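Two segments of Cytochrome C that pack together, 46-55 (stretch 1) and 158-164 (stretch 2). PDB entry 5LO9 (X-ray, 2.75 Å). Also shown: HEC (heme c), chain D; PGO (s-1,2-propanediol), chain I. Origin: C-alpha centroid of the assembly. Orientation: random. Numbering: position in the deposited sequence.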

ATOM      1  N   ALA A  46     -13.908   2.992 -48.082  1.00 32.51           N
ATOM      2  CA  ALA A  46     -13.874   1.539 -48.216  1.00 32.65           C
ATOM      3  C   ALA A  46     -15.046   0.888 -47.510  1.00 38.49           C
ATOM      4  O   ALA A  46     -15.519  -0.172 -47.950  1.00 38.06           O
ATOM      5  CB  ALA A  46     -12.608   0.938 -47.638  1.00 26.92           C
ATOM      6  N   TYR A  47     -15.483   1.467 -46.383  1.00 37.87           N
ATOM      7  CA  TYR A  47     -16.586   0.874 -45.642  1.00 39.93           C
ATOM      8  C   TYR A  47     -17.872   1.015 -46.436  1.00 40.39           C
ATOM      9  O   TYR A  47     -18.606   0.034 -46.622  1.00 38.53           O
ATOM     10  CB  TYR A  47     -16.718   1.507 -44.263  1.00 31.72           C
ATOM     11  CG  TYR A  47     -17.931   0.999 -43.522  1.00 29.87           C
ATOM     12  CD1 TYR A  47     -17.914  -0.229 -42.854  1.00 39.16           C
ATOM     13  CD2 TYR A  47     -19.116   1.732 -43.517  1.00 31.26           C
ATOM     14  CE1 TYR A  47     -19.065  -0.711 -42.174  1.00 33.88           C
ATOM     15  CE2 TYR A  47     -20.242   1.256 -42.882  1.00 39.61           C
ATOM     16  CZ  TYR A  47     -20.218   0.040 -42.228  1.00 37.00           C
ATOM     17  OH  TYR A  47     -21.376  -0.372 -41.629  1.00 40.17           O
ATOM     18  N   LEU A  48     -18.133   2.217 -46.962  1.00 35.65           N
ATOM     19  CA  LEU A  48     -19.340   2.422 -47.754  1.00 36.95           C
ATOM     20  C   LEU A  48     -19.389   1.432 -48.912  1.00 40.77           C
ATOM     21  O   LEU A  48     -20.393   0.750 -49.138  1.00 35.76           O
ATOM     22  CB  LEU A  48     -19.380   3.856 -48.266  1.00 40.64           C
ATOM     23  CG  LEU A  48     -19.534   4.965 -47.235  1.00 47.13           C
ATOM     24  CD1 LEU A  48     -19.263   6.371 -47.883  1.00 43.07           C
ATOM     25  CD2 LEU A  48     -20.929   4.864 -46.562  1.00 47.49           C
ATOM     26  N   ALA A  49     -18.289   1.315 -49.637  1.00 39.63           N
ATOM     27  CA  ALA A  49     -18.263   0.404 -50.760  1.00 36.32           C
ATOM     28  C   ALA A  49     -18.476  -1.035 -50.319  1.00 41.02           C
ATOM     29  O   ALA A  49     -19.144  -1.808 -51.012  1.00 47.73           O
ATOM     30  CB  ALA A  49     -16.945   0.547 -51.478  1.00 28.88           C
ATOM     31  N   THR A  50     -17.862  -1.439 -49.209  1.00 39.51           N
ATOM     32  CA  THR A  50     -18.076  -2.796 -48.707  1.00 41.24           C
ATOM     33  C   THR A  50     -19.540  -3.019 -48.357  1.00 40.87           C
ATOM     34  O   THR A  50     -20.098  -4.087 -48.628  1.00 42.92           O
ATOM     35  CB  THR A  50     -17.185  -3.061 -47.490  1.00 35.93           C
ATOM     36  OG1 THR A  50     -15.834  -3.139 -47.911  1.00 35.50           O
ATOM     37  CG2 THR A  50     -17.545  -4.376 -46.784  1.00 38.68           C
ATOM     38  N   GLN A  51     -20.194  -2.008 -47.801  1.00 40.39           N
ATOM     39  CA  GLN A  51     -21.593  -2.179 -47.428  1.00 41.95           C
ATOM     40  C   GLN A  51     -22.475  -2.268 -48.670  1.00 40.26           C
ATOM     41  O   GLN A  51     -23.433  -3.038 -48.694  1.00 43.94           O
ATOM     42  CB  GLN A  51     -22.057  -1.042 -46.504  1.00 39.47           C
ATOM     43  CG  GLN A  51     -21.405  -1.062 -45.093  1.00 39.37           C
ATOM     44  CD  GLN A  51     -21.341  -2.451 -44.522  1.00 44.21           C
ATOM     45  OE1 GLN A  51     -22.355  -3.163 -44.479  1.00 39.85           O
ATOM     46  NE2 GLN A  51     -20.136  -2.876 -44.137  1.00 42.55           N
ATOM     47  N   ILE A  52     -22.205  -1.463 -49.696  1.00 44.31           N
ATOM     48  CA  ILE A  52     -22.957  -1.601 -50.937  1.00 43.96           C
ATOM     49  C   ILE A  52     -22.780  -3.012 -51.483  1.00 42.82           C
ATOM     50  O   ILE A  52     -23.737  -3.659 -51.922  1.00 40.23           O
ATOM     51  CB  ILE A  52     -22.529  -0.507 -51.937  1.00 42.38           C
ATOM     52  CG1 ILE A  52     -23.088   0.849 -51.476  1.00 44.52           C
ATOM     53  CG2 ILE A  52     -23.059  -0.784 -53.310  1.00 43.61           C
ATOM     54  CD1 ILE A  52     -22.432   2.072 -52.081  1.00 41.98           C
ATOM     55  N   GLU A  53     -21.566  -3.531 -51.413  1.00 38.46           N
ATOM     56  CA  GLU A  53     -21.333  -4.871 -51.913  1.00 43.64           C
ATOM     57  C   GLU A  53     -21.949  -5.919 -51.005  1.00 44.14           C
ATOM     58  O   GLU A  53     -22.310  -7.002 -51.484  1.00 39.79           O
ATOM     59  CB  GLU A  53     -19.831  -5.108 -52.100  1.00 46.35           C
ATOM     60  CG  GLU A  53     -19.288  -4.498 -53.399  1.00 57.99           C
ATOM     61  CD  GLU A  53     -17.735  -4.345 -53.443  1.00 83.36           C
ATOM     62  OE1 GLU A  53     -17.027  -4.837 -52.524  1.00 82.94           O
ATOM     63  OE2 GLU A  53     -17.219  -3.724 -54.418  1.00 87.41           O
ATOM     64  N   ARG A  54     -22.094  -5.623 -49.706  1.00 42.40           N
ATOM     65  CA  ARG A  54     -22.790  -6.568 -48.824  1.00 46.55           C
ATOM     66  C   ARG A  54     -24.234  -6.728 -49.257  1.00 44.71           C
ATOM     67  O   ARG A  54     -24.758  -7.849 -49.292  1.00 46.12           O
ATOM     68  CB  ARG A  54     -22.761  -6.116 -47.361  1.00 40.74           C
ATOM     69  CG  ARG A  54     -21.431  -6.242 -46.671  1.00 48.49           C
ATOM     70  CD  ARG A  54     -21.539  -6.740 -45.244  1.00 50.34           C
ATOM     71  NE  ARG A  54     -20.323  -6.428 -44.522  1.00 42.27           N
ATOM     72  CZ  ARG A  54     -19.185  -7.100 -44.676  1.00 52.69           C
ATOM     73  NH1 ARG A  54     -19.093  -8.123 -45.517  1.00 52.61           N
ATOM     74  NH2 ARG A  54     -18.121  -6.740 -43.997  1.00 52.13           N
ATOM     75  N   PHE A  55     -24.898  -5.607 -49.564  1.00 39.12           N
ATOM     76  CA  PHE A  55     -26.261  -5.644 -50.066  1.00 38.73           C
ATOM     77  C   PHE A  55     -26.328  -6.507 -51.324  1.00 48.24           C
ATOM     78  O   PHE A  55     -27.214  -7.354 -51.465  1.00 58.95           O
ATOM     79  CB  PHE A  55     -26.721  -4.226 -50.381  1.00 37.23           C
ATOM     80  CG  PHE A  55     -27.209  -3.436 -49.216  1.00 38.39           C
ATOM     81  CD1 PHE A  55     -28.429  -3.704 -48.649  1.00 41.63           C
ATOM     82  CD2 PHE A  55     -26.468  -2.370 -48.727  1.00 45.00           C
ATOM     83  CE1 PHE A  55     -28.889  -2.956 -47.603  1.00 43.96           C
ATOM     84  CE2 PHE A  55     -26.917  -1.617 -47.663  1.00 38.80           C
ATOM     85  CZ  PHE A  55     -28.115  -1.910 -47.094  1.00 50.09           C
TER
HETATM   86 FE   HEC D1002     -20.043  -3.018 -33.627  1.00 44.81          FE
HETATM   87  CHA HEC D1002     -20.639  -2.480 -37.018  1.00 35.44           C
HETATM   88  CHB HEC D1002     -23.120  -1.528 -32.861  1.00 32.87           C
HETATM   89  CHC HEC D1002     -19.400  -3.416 -30.221  1.00 32.20           C
HETATM   90  CHD HEC D1002     -17.125  -4.755 -34.403  1.00 36.95           C
HETATM   91  NA  HEC D1002     -21.580  -2.156 -34.747  1.00 42.46           N
HETATM   92  C1A HEC D1002     -21.628  -2.036 -36.067  1.00 32.16           C
HETATM   93  C2A HEC D1002     -22.861  -1.400 -36.564  1.00 36.76           C
HETATM   94  C3A HEC D1002     -23.612  -1.133 -35.334  1.00 45.70           C
HETATM   95  C4A HEC D1002     -22.716  -1.643 -34.262  1.00 43.99           C
HETATM   96  CMA HEC D1002     -24.964  -0.484 -35.236  1.00 37.15           C
HETATM   97  CAA HEC D1002     -23.291  -1.085 -37.975  1.00 40.19           C
HETATM   98  CBA HEC D1002     -22.835   0.320 -38.336  1.00 35.92           C
HETATM   99  CGA HEC D1002     -23.313   0.706 -39.718  1.00 37.80           C
HETATM  100  O1A HEC D1002     -22.849   1.741 -40.241  1.00 32.71           O
HETATM  101  O2A HEC D1002     -24.159  -0.026 -40.282  1.00 40.05           O
HETATM  102  NB  HEC D1002     -21.069  -2.554 -31.870  1.00 34.36           N
HETATM  103  C1B HEC D1002     -22.262  -1.966 -31.765  1.00 35.47           C
HETATM  104  C2B HEC D1002     -22.698  -1.782 -30.356  1.00 35.37           C
HETATM  105  C3B HEC D1002     -21.595  -2.361 -29.583  1.00 35.03           C
HETATM  106  C4B HEC D1002     -20.655  -2.804 -30.625  1.00 33.65           C
HETATM  107  CMB HEC D1002     -23.981  -1.163 -29.874  1.00 42.35           C
HETATM  108  CAB HEC D1002     -21.412  -2.471 -28.095  1.00 38.77           C
HETATM  109  CBB HEC D1002     -22.578  -3.199 -27.490  1.00 35.58           C
HETATM  110  NC  HEC D1002     -18.533  -3.910 -32.509  1.00 34.68           N
HETATM  111  C1C HEC D1002     -18.441  -3.946 -31.186  1.00 33.51           C
HETATM  112  C2C HEC D1002     -17.231  -4.639 -30.700  1.00 34.95           C
HETATM  113  C3C HEC D1002     -16.550  -5.062 -31.931  1.00 32.72           C
HETATM  114  C4C HEC D1002     -17.464  -4.551 -32.985  1.00 33.58           C
HETATM  115  CMC HEC D1002     -16.860  -4.849 -29.264  1.00 36.25           C
HETATM  116  CAC HEC D1002     -15.229  -5.765 -32.148  1.00 30.56           C
HETATM  117  CBC HEC D1002     -14.870  -6.917 -31.253  1.00 36.96           C
HETATM  118  ND  HEC D1002     -19.059  -3.524 -35.383  1.00 34.27           N
HETATM  119  C1D HEC D1002     -17.944  -4.227 -35.492  1.00 32.11           C
HETATM  120  C2D HEC D1002     -17.516  -4.421 -36.891  1.00 29.41           C
HETATM  121  C3D HEC D1002     -18.527  -3.755 -37.678  1.00 28.85           C
HETATM  122  C4D HEC D1002     -19.443  -3.228 -36.628  1.00 38.73           C
HETATM  123  CMD HEC D1002     -16.332  -5.153 -37.385  1.00 29.56           C
HETATM  124  CAD HEC D1002     -18.587  -3.648 -39.182  1.00 39.77           C
HETATM  125  CBD HEC D1002     -19.471  -4.747 -39.787  1.00 39.29           C
HETATM  126  CGD HEC D1002     -19.317  -4.831 -41.292  1.00 42.14           C
HETATM  127  O1D HEC D1002     -20.373  -4.992 -41.934  1.00 42.81           O
HETATM  128  O2D HEC D1002     -18.181  -4.725 -41.830  1.00 43.59           O
HETATM  129  C1  PGO I1007     -15.168  -8.938 -46.705  1.00 61.60           C
HETATM  130  C2  PGO I1007     -14.852  -8.460 -45.275  1.00 74.05           C
HETATM  131  C3  PGO I1007     -15.665  -9.275 -44.242  1.00 54.07           C
HETATM  132  O1  PGO I1007     -16.435  -9.656 -46.674  1.00 70.37           O
HETATM  133  O2  PGO I1007     -15.090  -7.036 -45.094  1.00 60.00           O
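Stretch 2 (158-164) RRHGEPM

Two segments far apart in sequence can be held together less by touching each other than by sharing a charged ligand, and the heme c propionates of this cytochrome illustrate the principle. Stretch 1 is a helix throughout, one that extends beyond both its ends; stretch 2 is an irregular chain with no helix or strand. The two bury just 214 Å² between them, and no hydrogen bond joins them directly.

Along the helix, A46 makes no contact, though its carbonyl O accepts a bond from T50 OG1 at 3.0 Å besides the usual backbone one. Y47 is the first residue to meet stretch 2. Its CA-to-CB bond points sideways, but the ring carries OH to 3.6 Å from R159 NH2, and to 2.9 Å from heme O1A. L48, A49 and T50 stay out of reach. One turn after Y47, Q51 brings OE1 to 3.0 Å from R159 NH2, yet the angle is too poor for a hydrogen bond. The heme makes the connection instead: Q51 NE2 and R159 NH2 both donate to O1D, at 3.1 and 2.9 Å, while the extended R159 side chain also reaches O2A through NH1 at 3.2 Å, thus spanning both propionates.

I52 and E53 do not take part. R54 then points toward stretch 2 and has the largest covered area, lying nearest G161 in the backbone register, with CA atoms 7.7 Å apart. One face of its guanidinium is covered by backbone atoms of G161 and E162; NH2 lies 3.8 Å from E162 CA and 4.1 Å from P163 CD. The same group donates to the heme, from NE to O1D and from NH2 to O2D, both at 3.0 Å. G161, at phi 96°, adopts a conformation that by itself calls for glycine. F55 closes the stretch without contact.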

ATOM      1  N   ARG A 158     -30.510 -11.704 -39.951  1.00 40.79           N
ATOM      2  CA  ARG A 158     -30.835 -10.971 -41.165  1.00 41.51           C
ATOM      3  C   ARG A 158     -29.714 -10.016 -41.588  1.00 41.22           C
ATOM      4  O   ARG A 158     -29.896  -9.235 -42.527  1.00 48.20           O
ATOM      5  CB  ARG A 158     -32.150 -10.214 -40.909  1.00 38.47           C
ATOM      6  CG  ARG A 158     -33.360 -11.126 -40.579  1.00 35.50           C
ATOM      7  CD  ARG A 158     -34.526 -10.352 -39.991  1.00 43.85           C
ATOM      8  NE  ARG A 158     -35.757 -11.165 -40.065  1.00 65.13           N
ATOM      9  CZ  ARG A 158     -36.398 -11.776 -39.047  1.00 67.33           C
ATOM     10  NH1 ARG A 158     -35.986 -11.713 -37.771  1.00 67.30           N
ATOM     11  NH2 ARG A 158     -37.503 -12.460 -39.313  1.00 51.78           N
ATOM     12  N   ARG A 159     -28.587 -10.017 -40.875  1.00 43.82           N
ATOM     13  CA  ARG A 159     -27.353  -9.362 -41.298  1.00 45.17           C
ATOM     14  C   ARG A 159     -26.179 -10.220 -40.869  1.00 46.93           C
ATOM     15  O   ARG A 159     -26.151 -10.719 -39.729  1.00 43.34           O
ATOM     16  CB  ARG A 159     -27.156  -7.963 -40.697  1.00 40.96           C
ATOM     17  CG  ARG A 159     -25.842  -7.318 -41.176  1.00 41.44           C
ATOM     18  CD  ARG A 159     -25.766  -5.847 -40.946  1.00 36.24           C
ATOM     19  NE  ARG A 159     -24.460  -5.302 -41.303  1.00 41.50           N
ATOM     20  CZ  ARG A 159     -24.139  -4.005 -41.209  1.00 44.12           C
ATOM     21  NH1 ARG A 159     -25.025  -3.115 -40.776  1.00 36.64           N
ATOM     22  NH2 ARG A 159     -22.917  -3.587 -41.531  1.00 46.77           N
ATOM     23  N   HIS A 160     -25.218 -10.399 -41.778  1.00 33.79           N
ATOM     24  CA  HIS A 160     -24.061 -11.219 -41.459  1.00 36.64           C
ATOM     25  C   HIS A 160     -22.918 -10.812 -42.382  1.00 39.97           C
ATOM     26  O   HIS A 160     -22.979  -9.779 -43.061  1.00 39.97           O
ATOM     27  CB  HIS A 160     -24.438 -12.700 -41.541  1.00 39.16           C
ATOM     28  CG  HIS A 160     -25.043 -13.081 -42.850  1.00 51.06           C
ATOM     29  ND1 HIS A 160     -24.314 -13.708 -43.844  1.00 49.18           N
ATOM     30  CD2 HIS A 160     -26.291 -12.888 -43.346  1.00 43.07           C
ATOM     31  CE1 HIS A 160     -25.092 -13.892 -44.893  1.00 53.52           C
ATOM     32  NE2 HIS A 160     -26.293 -13.400 -44.618  1.00 52.29           N
ATOM     33  N   GLY A 161     -21.847 -11.600 -42.364  1.00 41.69           N
ATOM     34  CA  GLY A 161     -20.733 -11.444 -43.280  1.00 48.73           C
ATOM     35  C   GLY A 161     -19.550 -10.646 -42.766  1.00 50.65           C
ATOM     36  O   GLY A 161     -18.482 -10.684 -43.393  1.00 54.34           O
ATOM     37  N   GLU A 162     -19.677  -9.988 -41.621  1.00 50.54           N
ATOM     38  CA  GLU A 162     -18.605  -9.166 -41.126  1.00 47.94           C
ATOM     39  C   GLU A 162     -17.468 -10.040 -40.582  1.00 48.53           C
ATOM     40  O   GLU A 162     -17.675 -11.206 -40.250  1.00 45.65           O
ATOM     41  CB  GLU A 162     -19.138  -8.221 -40.052  1.00 41.37           C
ATOM     42  CG  GLU A 162     -19.376  -8.828 -38.629  1.00 38.68           C
ATOM     43  CD  GLU A 162     -20.617  -9.649 -38.464  1.00 47.48           C
ATOM     44  OE1 GLU A 162     -21.441  -9.727 -39.392  1.00 47.95           O
ATOM     45  OE2 GLU A 162     -20.778 -10.195 -37.351  1.00 52.88           O
ATOM     46  N   PRO A 163     -16.255  -9.498 -40.501  1.00 40.34           N
ATOM     47  CA  PRO A 163     -15.111 -10.297 -40.050  1.00 39.68           C
ATOM     48  C   PRO A 163     -15.353 -10.960 -38.705  1.00 41.08           C
ATOM     49  O   PRO A 163     -15.912 -10.362 -37.793  1.00 47.26           O
ATOM     50  CB  PRO A 163     -13.987  -9.261 -39.943  1.00 45.68           C
ATOM     51  CG  PRO A 163     -14.392  -8.149 -40.874  1.00 42.55           C
ATOM     52  CD  PRO A 163     -15.876  -8.112 -40.837  1.00 46.15           C
ATOM     53  N   MET A 164     -14.916 -12.208 -38.593  1.00 40.07           N
ATOM     54  CA  MET A 164     -14.882 -12.970 -37.339  1.00 40.24           C
ATOM     55  C   MET A 164     -16.232 -13.024 -36.650  1.00 43.75           C
ATOM     56  O   MET A 164     -16.302 -13.340 -35.453  1.00 44.29           O
ATOM     57  CB  MET A 164     -13.833 -12.417 -36.376  1.00 43.92           C
ATOM     58  CG  MET A 164     -12.462 -12.232 -36.999  1.00 47.79           C
ATOM     59  SD  MET A 164     -11.189 -11.536 -35.879  1.00 54.80           S
ATOM     60  CE  MET A 164     -10.576 -13.019 -35.031  1.00 47.05           C
TER